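Side-chain contacts in putative extracellular solute-binding protein (Bordetella bronchiseptica, PDB 4P56), which binds mandelate in a cleft between two lobes and probably delivers it to a TRAP-type membrane transporter as its periplasmic component: residues P37-V42 with V215-D220; L101-V106 with A176-K181; Q312-A317 with A327-F332. All coordinates share one frame; numbering follows the deposited sequence.

Contact 1 of 3, residues P37-V42 with V215-D220; sequences PTHAVV and VSFKLD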
loop_
_atom_site.group_PDB
_atom_site.type_symbol
_atom_site.label_atom_id
_atom_site.label_comp_id
_atom_site.label_asym_id
_atom_site.label_seq_id
_atom_site.Cartn_x
_atom_site.Cartn_y
_atom_site.Cartn_z
ATOM N N PRO A 37 -15.517 -6.632 0.691
ATOM C CA PRO A 37 -15.432 -7.031 2.105
ATOM C C PRO A 37 -14.628 -8.311 2.309
ATOM O O PRO A 37 -14.160 -8.567 3.419
ATOM C CB PRO A 37 -16.897 -7.275 2.512
ATOM C CG PRO A 37 -17.749 -6.860 1.378
ATOM C CD PRO A 37 -16.881 -6.763 0.151
ATOM N N THR A 38 -14.465 -9.095 1.249
ATOM C CA THR A 38 -13.672 -10.321 1.314
ATOM C C THR A 38 -12.150 -10.042 1.185
ATOM O O THR A 38 -11.324 -10.910 1.473
ATOM C CB THR A 38 -14.130 -11.280 0.206
ATOM O OG1 THR A 38 -14.288 -10.544 -1.010
ATOM C CG2 THR A 38 -15.476 -11.895 0.561
ATOM N N HIS A 39 -11.772 -8.836 0.760
ATOM C CA HIS A 39 -10.349 -8.506 0.617
ATOM C C HIS A 39 -9.591 -8.568 1.945
ATOM O O HIS A 39 -10.147 -8.287 3.006
ATOM C CB HIS A 39 -10.153 -7.124 -0.014
ATOM C CG HIS A 39 -8.748 -6.872 -0.472
ATOM N ND1 HIS A 39 -7.786 -6.340 0.352
ATOM C CD2 HIS A 39 -8.134 -7.119 -1.652
ATOM C CE1 HIS A 39 -6.648 -6.230 -0.313
ATOM N NE2 HIS A 39 -6.832 -6.700 -1.533
ATOM N N ALA A 40 -8.319 -8.933 1.888
ATOM C CA ALA A 40 -7.490 -9.000 3.093
ATOM C C ALA A 40 -7.643 -7.784 4.022
ATOM O O ALA A 40 -7.771 -7.918 5.246
ATOM C CB ALA A 40 -6.065 -9.120 2.712
ATOM N N VAL A 41 -7.490 -6.609 3.444
ATOM C CA VAL A 41 -7.619 -5.359 4.170
ATOM C C VAL A 41 -8.891 -5.273 5.008
ATOM O O VAL A 41 -8.868 -4.744 6.119
ATOM C CB VAL A 41 -7.596 -4.166 3.220
ATOM C CG1 VAL A 41 -7.807 -2.882 4.010
ATOM C CG2 VAL A 41 -6.267 -4.106 2.484
ATOM N N VAL A 42 -10.002 -5.760 4.478
ATOM C CA VAL A 42 -11.241 -5.712 5.248
ATOM C C VAL A 42 -11.397 -6.964 6.117
ATOM O O VAL A 42 -11.483 -6.873 7.361
ATOM C CB VAL A 42 -12.464 -5.535 4.344
ATOM C CG1 VAL A 42 -13.712 -5.391 5.153
ATOM C CG2 VAL A 42 -12.298 -4.310 3.456
ATOM N N VAL A 215 -5.410 -12.606 -7.435
ATOM C CA VAL A 215 -6.526 -13.483 -7.134
ATOM C C VAL A 215 -7.728 -12.684 -6.646
ATOM O O VAL A 215 -8.861 -12.944 -7.073
ATOM C CB VAL A 215 -6.135 -14.548 -6.089
ATOM C CG1 VAL A 215 -7.310 -15.437 -5.744
ATOM C CG2 VAL A 215 -5.012 -15.376 -6.612
ATOM N N SER A 216 -7.505 -11.710 -5.764
ATOM C CA SER A 216 -8.658 -11.051 -5.143
ATOM C C SER A 216 -9.381 -10.170 -6.156
ATOM O O SER A 216 -10.573 -9.978 -6.060
ATOM C CB SER A 216 -8.253 -10.265 -3.885
ATOM O OG SER A 216 -7.298 -9.286 -4.200
ATOM N N PHE A 217 -8.659 -9.659 -7.147
ATOM C CA PHE A 217 -9.274 -8.851 -8.196
ATOM C C PHE A 217 -9.688 -9.699 -9.422
ATOM O O PHE A 217 -10.134 -9.172 -10.447
ATOM C CB PHE A 217 -8.345 -7.701 -8.561
ATOM C CG PHE A 217 -8.280 -6.627 -7.499
ATOM C CD1 PHE A 217 -9.200 -5.586 -7.488
ATOM C CD2 PHE A 217 -7.330 -6.674 -6.508
ATOM C CE1 PHE A 217 -9.143 -4.596 -6.509
ATOM C CE2 PHE A 217 -7.276 -5.691 -5.510
ATOM C CZ PHE A 217 -8.182 -4.659 -5.519
ATOM N N LYS A 218 -9.550 -11.016 -9.284
ATOM C CA LYS A 218 -10.026 -11.984 -10.267
ATOM C C LYS A 218 -9.348 -11.816 -11.609
ATOM O O LYS A 218 -9.994 -11.876 -12.660
ATOM C CB LYS A 218 -11.548 -11.885 -10.438
ATOM C CG LYS A 218 -12.333 -12.208 -9.175
ATOM C CD LYS A 218 -13.801 -11.836 -9.345
ATOM C CE LYS A 218 -14.420 -11.305 -8.055
ATOM N NZ LYS A 218 -14.833 -12.389 -7.112
ATOM N N LEU A 219 -8.036 -11.620 -11.581
ATOM C CA LEU A 219 -7.272 -11.387 -12.797
ATOM C C LEU A 219 -6.578 -12.639 -13.330
ATOM O O LEU A 219 -5.935 -12.590 -14.375
ATOM C CB LEU A 219 -6.199 -10.330 -12.526
ATOM C CG LEU A 219 -6.679 -9.010 -11.920
ATOM C CD1 LEU A 219 -5.518 -8.055 -11.703
ATOM C CD2 LEU A 219 -7.701 -8.375 -12.809
ATOM N N ASP A 220 -6.710 -13.771 -12.645
ATOM C CA ASP A 220 -5.862 -14.909 -12.975
ATOM C C ASP A 220 -6.343 -15.732 -14.173
ATOM O O ASP A 220 -5.710 -16.723 -14.536
ATOM C CB ASP A 220 -5.637 -15.806 -11.752
ATOM C CG ASP A 220 -6.915 -16.174 -11.037
ATOM O OD1 ASP A 220 -7.816 -15.310 -10.876
ATOM O OD2 ASP A 220 -7.001 -17.342 -10.614
#

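Contact 2 of 3, residues L101-V106 with A176-K181; sequences LTKFAV and AADVAK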
loop_
_atom_site.group_PDB
_atom_site.type_symbol
_atom_site.label_atom_id
_atom_site.label_comp_id
_atom_site.label_asym_id
_atom_site.label_seq_id
_atom_site.Cartn_x
_atom_site.Cartn_y
_atom_site.Cartn_z
ATOM N N LEU A 101 6.516 12.192 1.153
ATOM C CA LEU A 101 7.383 11.683 2.202
ATOM C C LEU A 101 7.232 10.166 2.437
ATOM O O LEU A 101 8.079 9.579 3.071
ATOM C CB LEU A 101 7.177 12.422 3.549
ATOM C CG LEU A 101 7.520 13.919 3.523
ATOM C CD1 LEU A 101 7.319 14.588 4.887
ATOM C CD2 LEU A 101 8.954 14.083 3.070
ATOM N N THR A 102 6.158 9.546 1.974
ATOM C CA THR A 102 6.004 8.099 2.185
ATOM C C THR A 102 6.880 7.247 1.265
ATOM O O THR A 102 7.003 6.048 1.472
ATOM C CB THR A 102 4.541 7.642 2.011
ATOM O OG1 THR A 102 4.147 7.816 0.644
ATOM C CG2 THR A 102 3.627 8.426 2.946
ATOM N N LYS A 103 7.474 7.860 0.256
ATOM C CA LYS A 103 8.137 7.109 -0.795
ATOM C C LYS A 103 9.423 6.374 -0.345
ATOM O O LYS A 103 9.858 5.460 -1.020
ATOM C CB LYS A 103 8.393 8.004 -1.999
ATOM C CG LYS A 103 7.103 8.270 -2.817
ATOM C CD LYS A 103 7.365 9.078 -4.090
ATOM C CE LYS A 103 6.060 9.263 -4.892
ATOM N NZ LYS A 103 6.299 9.912 -6.228
ATOM N N PHE A 104 10.019 6.765 0.781
ATOM C CA PHE A 104 11.204 6.055 1.304
ATOM C C PHE A 104 10.885 4.583 1.546
ATOM O O PHE A 104 11.775 3.733 1.483
ATOM C CB PHE A 104 11.671 6.675 2.623
ATOM C CG PHE A 104 10.753 6.390 3.770
ATOM C CD1 PHE A 104 9.665 7.207 4.018
ATOM C CD2 PHE A 104 10.949 5.290 4.580
ATOM C CE1 PHE A 104 8.804 6.961 5.041
ATOM C CE2 PHE A 104 10.069 5.022 5.647
ATOM C CZ PHE A 104 8.981 5.844 5.866
ATOM N N ALA A 105 9.618 4.268 1.836
ATOM C CA ALA A 105 9.248 2.934 2.323
ATOM C C ALA A 105 8.918 1.945 1.213
ATOM O O ALA A 105 8.692 0.763 1.490
ATOM C CB ALA A 105 8.052 3.022 3.264
ATOM N N VAL A 106 8.911 2.423 -0.024
ATOM C CA VAL A 106 8.355 1.650 -1.134
ATOM C C VAL A 106 9.274 1.620 -2.363
ATOM O O VAL A 106 8.848 1.254 -3.463
ATOM C CB VAL A 106 6.947 2.159 -1.541
ATOM C CG1 VAL A 106 6.000 1.974 -0.411
ATOM C CG2 VAL A 106 6.976 3.638 -1.987
ATOM N N ALA A 176 4.657 3.238 -7.855
ATOM C CA ALA A 176 4.378 2.277 -8.905
ATOM C C ALA A 176 4.448 3.000 -10.241
ATOM O O ALA A 176 5.020 2.504 -11.208
ATOM C CB ALA A 176 3.008 1.636 -8.702
ATOM N N ALA A 177 3.858 4.189 -10.280
ATOM C CA ALA A 177 3.837 5.011 -11.473
ATOM C C ALA A 177 5.239 5.507 -11.810
ATOM O O ALA A 177 5.636 5.516 -12.987
ATOM C CB ALA A 177 2.878 6.174 -11.273
ATOM N N ASP A 178 5.992 5.913 -10.784
ATOM C CA ASP A 178 7.366 6.422 -10.993
ATOM C C ASP A 178 8.184 5.300 -11.628
ATOM O O ASP A 178 8.928 5.524 -12.586
ATOM C CB ASP A 178 8.048 6.821 -9.675
ATOM C CG ASP A 178 7.474 8.097 -9.052
ATOM O OD1 ASP A 178 6.894 8.938 -9.787
ATOM O OD2 ASP A 178 7.605 8.249 -7.809
ATOM N N VAL A 179 8.065 4.098 -11.070
ATOM C CA VAL A 179 8.785 2.951 -11.613
ATOM C C VAL A 179 8.340 2.627 -13.049
ATOM O O VAL A 179 9.179 2.463 -13.934
ATOM C CB VAL A 179 8.683 1.676 -10.726
ATOM C CG1 VAL A 179 9.325 0.462 -11.432
ATOM C CG2 VAL A 179 9.331 1.893 -9.359
ATOM N N ALA A 180 7.039 2.518 -13.291
ATOM C CA ALA A 180 6.555 2.251 -14.657
ATOM C C ALA A 180 7.160 3.225 -15.672
ATOM O O ALA A 180 7.683 2.820 -16.709
ATOM C CB ALA A 180 5.021 2.332 -14.713
ATOM N N LYS A 181 7.078 4.520 -15.368
ATOM C CA LYS A 181 7.595 5.550 -16.264
ATOM C C LYS A 181 9.096 5.330 -16.439
ATOM O O LYS A 181 9.609 5.348 -17.549
ATOM C CB LYS A 181 7.306 6.950 -15.700
ATOM C CG LYS A 181 7.664 8.096 -16.653
ATOM C CD LYS A 181 7.404 9.465 -16.024
ATOM C CE LYS A 181 7.516 10.599 -17.049
ATOM N NZ LYS A 181 8.561 11.594 -16.676
#

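Contact 3 of 3, residues Q312-A317 with A327-F332; sequences QAWLDA and AALASF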
loop_
_atom_site.group_PDB
_atom_site.type_symbol
_atom_site.label_atom_id
_atom_site.label_comp_id
_atom_site.label_asym_id
_atom_site.label_seq_id
_atom_site.Cartn_x
_atom_site.Cartn_y
_atom_site.Cartn_z
ATOM N N GLN A 312 17.304 10.346 -4.089
ATOM C CA GLN A 312 17.644 11.768 -3.982
ATOM C C GLN A 312 16.396 12.650 -4.131
ATOM O O GLN A 312 16.258 13.645 -3.419
ATOM C CB GLN A 312 18.757 12.172 -4.981
ATOM C CG GLN A 312 19.241 13.624 -4.847
ATOM C CD GLN A 312 19.862 13.876 -3.492
ATOM O OE1 GLN A 312 20.723 13.120 -3.056
ATOM N NE2 GLN A 312 19.403 14.907 -2.803
ATOM N N ALA A 313 15.479 12.282 -5.025
ATOM C CA ALA A 313 14.204 12.964 -5.105
ATOM C C ALA A 313 13.530 12.983 -3.737
ATOM O O ALA A 313 13.006 14.006 -3.312
ATOM C CB ALA A 313 13.277 12.291 -6.136
ATOM N N TRP A 314 13.511 11.844 -3.049
ATOM C CA TRP A 314 12.888 11.791 -1.747
ATOM C C TRP A 314 13.672 12.628 -0.721
ATOM O O TRP A 314 13.084 13.379 0.051
ATOM C CB TRP A 314 12.739 10.338 -1.260
ATOM C CG TRP A 314 12.098 10.289 0.025
ATOM C CD1 TRP A 314 10.737 10.278 0.273
ATOM C CD2 TRP A 314 12.738 10.274 1.306
ATOM N NE1 TRP A 314 10.528 10.301 1.617
ATOM C CE2 TRP A 314 11.731 10.283 2.273
ATOM C CE3 TRP A 314 14.068 10.248 1.726
ATOM C CZ2 TRP A 314 12.005 10.267 3.638
ATOM C CZ3 TRP A 314 14.340 10.236 3.070
ATOM C CH2 TRP A 314 13.312 10.246 4.014
ATOM N N LEU A 315 14.995 12.494 -0.702
ATOM C CA LEU A 315 15.798 13.350 0.170
ATOM C C LEU A 315 15.473 14.830 -0.046
ATOM O O LEU A 315 15.326 15.602 0.919
ATOM C CB LEU A 315 17.288 13.072 -0.053
ATOM C CG LEU A 315 17.730 11.720 0.518
ATOM C CD1 LEU A 315 19.143 11.389 0.019
ATOM C CD2 LEU A 315 17.713 11.691 2.053
ATOM N N ASP A 316 15.344 15.240 -1.305
ATOM C CA ASP A 316 15.093 16.664 -1.586
ATOM C C ASP A 316 13.742 17.098 -1.010
ATOM O O ASP A 316 13.607 18.217 -0.505
ATOM C CB ASP A 316 15.097 16.951 -3.089
ATOM C CG ASP A 316 16.489 16.856 -3.719
ATOM O OD1 ASP A 316 17.523 16.892 -3.004
ATOM O OD2 ASP A 316 16.532 16.741 -4.967
ATOM N N ALA A 317 12.750 16.210 -1.089
ATOM C CA ALA A 317 11.393 16.476 -0.565
ATOM C C ALA A 317 11.423 16.507 0.955
ATOM O O ALA A 317 10.749 17.335 1.595
ATOM C CB ALA A 317 10.390 15.410 -1.077
ATOM N N ALA A 327 18.410 10.602 8.320
ATOM C CA ALA A 327 18.101 9.839 9.536
ATOM C C ALA A 327 16.924 8.912 9.350
ATOM O O ALA A 327 16.994 7.732 9.720
ATOM C CB ALA A 327 17.823 10.746 10.673
ATOM N N ALA A 328 15.843 9.442 8.782
ATOM C CA ALA A 328 14.659 8.645 8.540
ATOM C C ALA A 328 14.976 7.470 7.594
ATOM O O ALA A 328 14.584 6.321 7.832
ATOM C CB ALA A 328 13.529 9.530 8.004
ATOM N N LEU A 329 15.730 7.752 6.541
ATOM C CA LEU A 329 16.044 6.745 5.549
ATOM C C LEU A 329 16.929 5.645 6.152
ATOM O O LEU A 329 16.671 4.443 5.986
ATOM C CB LEU A 329 16.726 7.433 4.369
ATOM C CG LEU A 329 17.019 6.574 3.153
ATOM C CD1 LEU A 329 15.753 5.952 2.593
ATOM C CD2 LEU A 329 17.690 7.449 2.109
ATOM N N ALA A 330 17.950 6.063 6.894
ATOM C CA ALA A 330 18.860 5.144 7.550
ATOM C C ALA A 330 18.124 4.304 8.597
ATOM O O ALA A 330 18.375 3.119 8.756
ATOM C CB ALA A 330 20.003 5.928 8.189
ATOM N N SER A 331 17.200 4.932 9.306
ATOM C CA SER A 331 16.453 4.241 10.327
ATOM C C SER A 331 15.551 3.166 9.711
ATOM O O SER A 331 15.496 2.021 10.178
ATOM C CB SER A 331 15.599 5.259 11.072
ATOM O OG SER A 331 14.907 4.649 12.147
ATOM N N PHE A 332 14.825 3.556 8.672
ATOM C CA PHE A 332 13.964 2.612 7.979
ATOM C C PHE A 332 14.779 1.410 7.470
ATOM O O PHE A 332 14.353 0.286 7.618
ATOM C CB PHE A 332 13.238 3.265 6.828
ATOM C CG PHE A 332 12.540 2.285 5.920
ATOM C CD1 PHE A 332 11.291 1.755 6.260
ATOM C CD2 PHE A 332 13.110 1.923 4.708
ATOM C CE1 PHE A 332 10.642 0.864 5.414
ATOM C CE2 PHE A 332 12.455 1.022 3.854
ATOM C CZ PHE A 332 11.224 0.504 4.207
#

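Contact 1 of 3, residues P37-V42 with V215-D220
H39 and S216 meet at the ligand cleft, where the start of helix 40-56 faces the end of helix 211-216. The two helices belong to different lobes of the solute-binding fold. H39 is the N-cap of its helix. Its CG is anti to the backbone N (chi1 -167°), which carries the imidazole across to the other lobe. S216 OG approaches the ring obliquely, 3.4 Å from H39 CD2. It lies 3.7 Å from H39 NE2. F217 joins from the next position, with its CE2 4.1 Å from H39 NE2. The two rings meet obliquely, with planes at 59° and centroids 5.9 Å apart. On the other side of the imidazole, H39 ND1 accepts the capping bond from V41 N at 3.1 Å and 154°. The donor is tilted from the ring plane. The helix that carries S216 ends in a Schellman motif. K218, with positive phi, is its C-prime residue, and K218 N bonds to V215 O at 3.0 Å. No hydrogen bond joins the two segments directly. E212 makes the polar link, with OE1 bonded to H39 NE2 and OE2 to S216 OG. H39 and F217 both touch the bound (R)-mandelic acid, and W274 meets the H39 ring. ND1 acts as an acceptor from V41, so the NE2 side probably donates to E212. Both nitrogens of H39 are thus engaged, which fixes the turn of a ring that lines the pocket.

Contact 2 of 3, residues L101-V106 with A176-K181
K103 NZ meets the carboxylate of D178 at OD2. K103 NZ donates to D178 OD2 at 2.6 Å, and OD2 accepts with its syn lone pair, on the side of OD1. D178 OD1 stays 3.7 Å from K103 NZ, so the salt bridge is made through one oxygen. The other flat group is the ring of F104, next to K103 in the chain. One of its faces carries A105 CB, 3.7 Å above the plane and over the ring's margin rather than its centre. L101 O sits at its edge, in plane. The ring also meets F332 edge-to-face. F104 takes no part in the salt bridge and turns to the neighbouring helices. K103 reaches D178 with a fully extended chain beyond CG (chi3 178°). The lysine and the aspartate come from opposite directions. The bond is short for an ammonium and a carboxylate. The lysine stem is also touched by W314, and F310 packs on D178, so helix 310-320 lies beside the pair. The 3-10 turn that carries K103 lies in the loop after strand 87-91 of one lobe. Helix 174-182 follows strand 168-171 of the other lobe's sheet. The arrangement is therefore a single surface salt bridge spanning two lobes, consistent with the closed, ligand-bound form of a TRAP solute-binding protein.

Contact 3 of 3, residues Q312-A317 with A327-F332
L315 and L329 mark the closest backbone approach, with CA atoms 8.5 Å apart. They lie on helices 310-320 and 325-340, which are joined by a short turn. The axes of the two segments come within 11.4 Å, and their N-to-C directions make an angle of 129°. That spacing is wide, so side chains must fill it. W314 and L329 share most of this about equally. With chi1 at -179°, the indole of W314 is swung out opposite its own backbone N and extends toward the other helix with its six-membered ring leading. W314 CH2 lies 4.1 Å from A328 CB, which sits at the ring edge, near its plane. W314 CZ3 comes to 3.9 Å from L329 CB, in an oblique approach. The side chains of W314 and L329 run antiparallel, one beside the other. L315 adds a methyl contact, its CD2 lying 4.2 Å from L329 CD2. Within the first helix, Q312 NE2 donates to D316 OD1, one turn on, at 2.7 Å and 149°. The donor comes from above the carboxylate plane. This pair is on the exposed side and does not face the second helix. The N-H of W314 is used away from A328 and L329, in a bond from NE1 to L101 O. L329 also touches F104. The interface itself is purely apolar and makes no hydrogen bond across the segments. The pairing probably rests on burial of W314, A328 and L329, with L315 at its side, while the one polar atom of the indole is satisfied by the neighbouring 3-10 segment.

Contact 1 and contact 2 both join one lobe to the other, but on opposite sides of the chain's centre, with contact centres 23 Å apart. Contact 1 sits at the ligand, with the side chain of F217 about 4 Å from (R)-mandelic acid. The K103 side chain of contact 2 is about 12 Å from it. Along the chain, contact 2 is nested inside the loop closed by contact 1. Contact 3 comes later in the chain, with its centre 13 Å from that of contact 2. These two touch: W314 CD1 is 3.6 Å from F104 N, and F332 CZ is 3.7 Å from A105 CA. Contact 3 thus backs the segment that carries K103, and its centre lies 32 Å from that of contact 1.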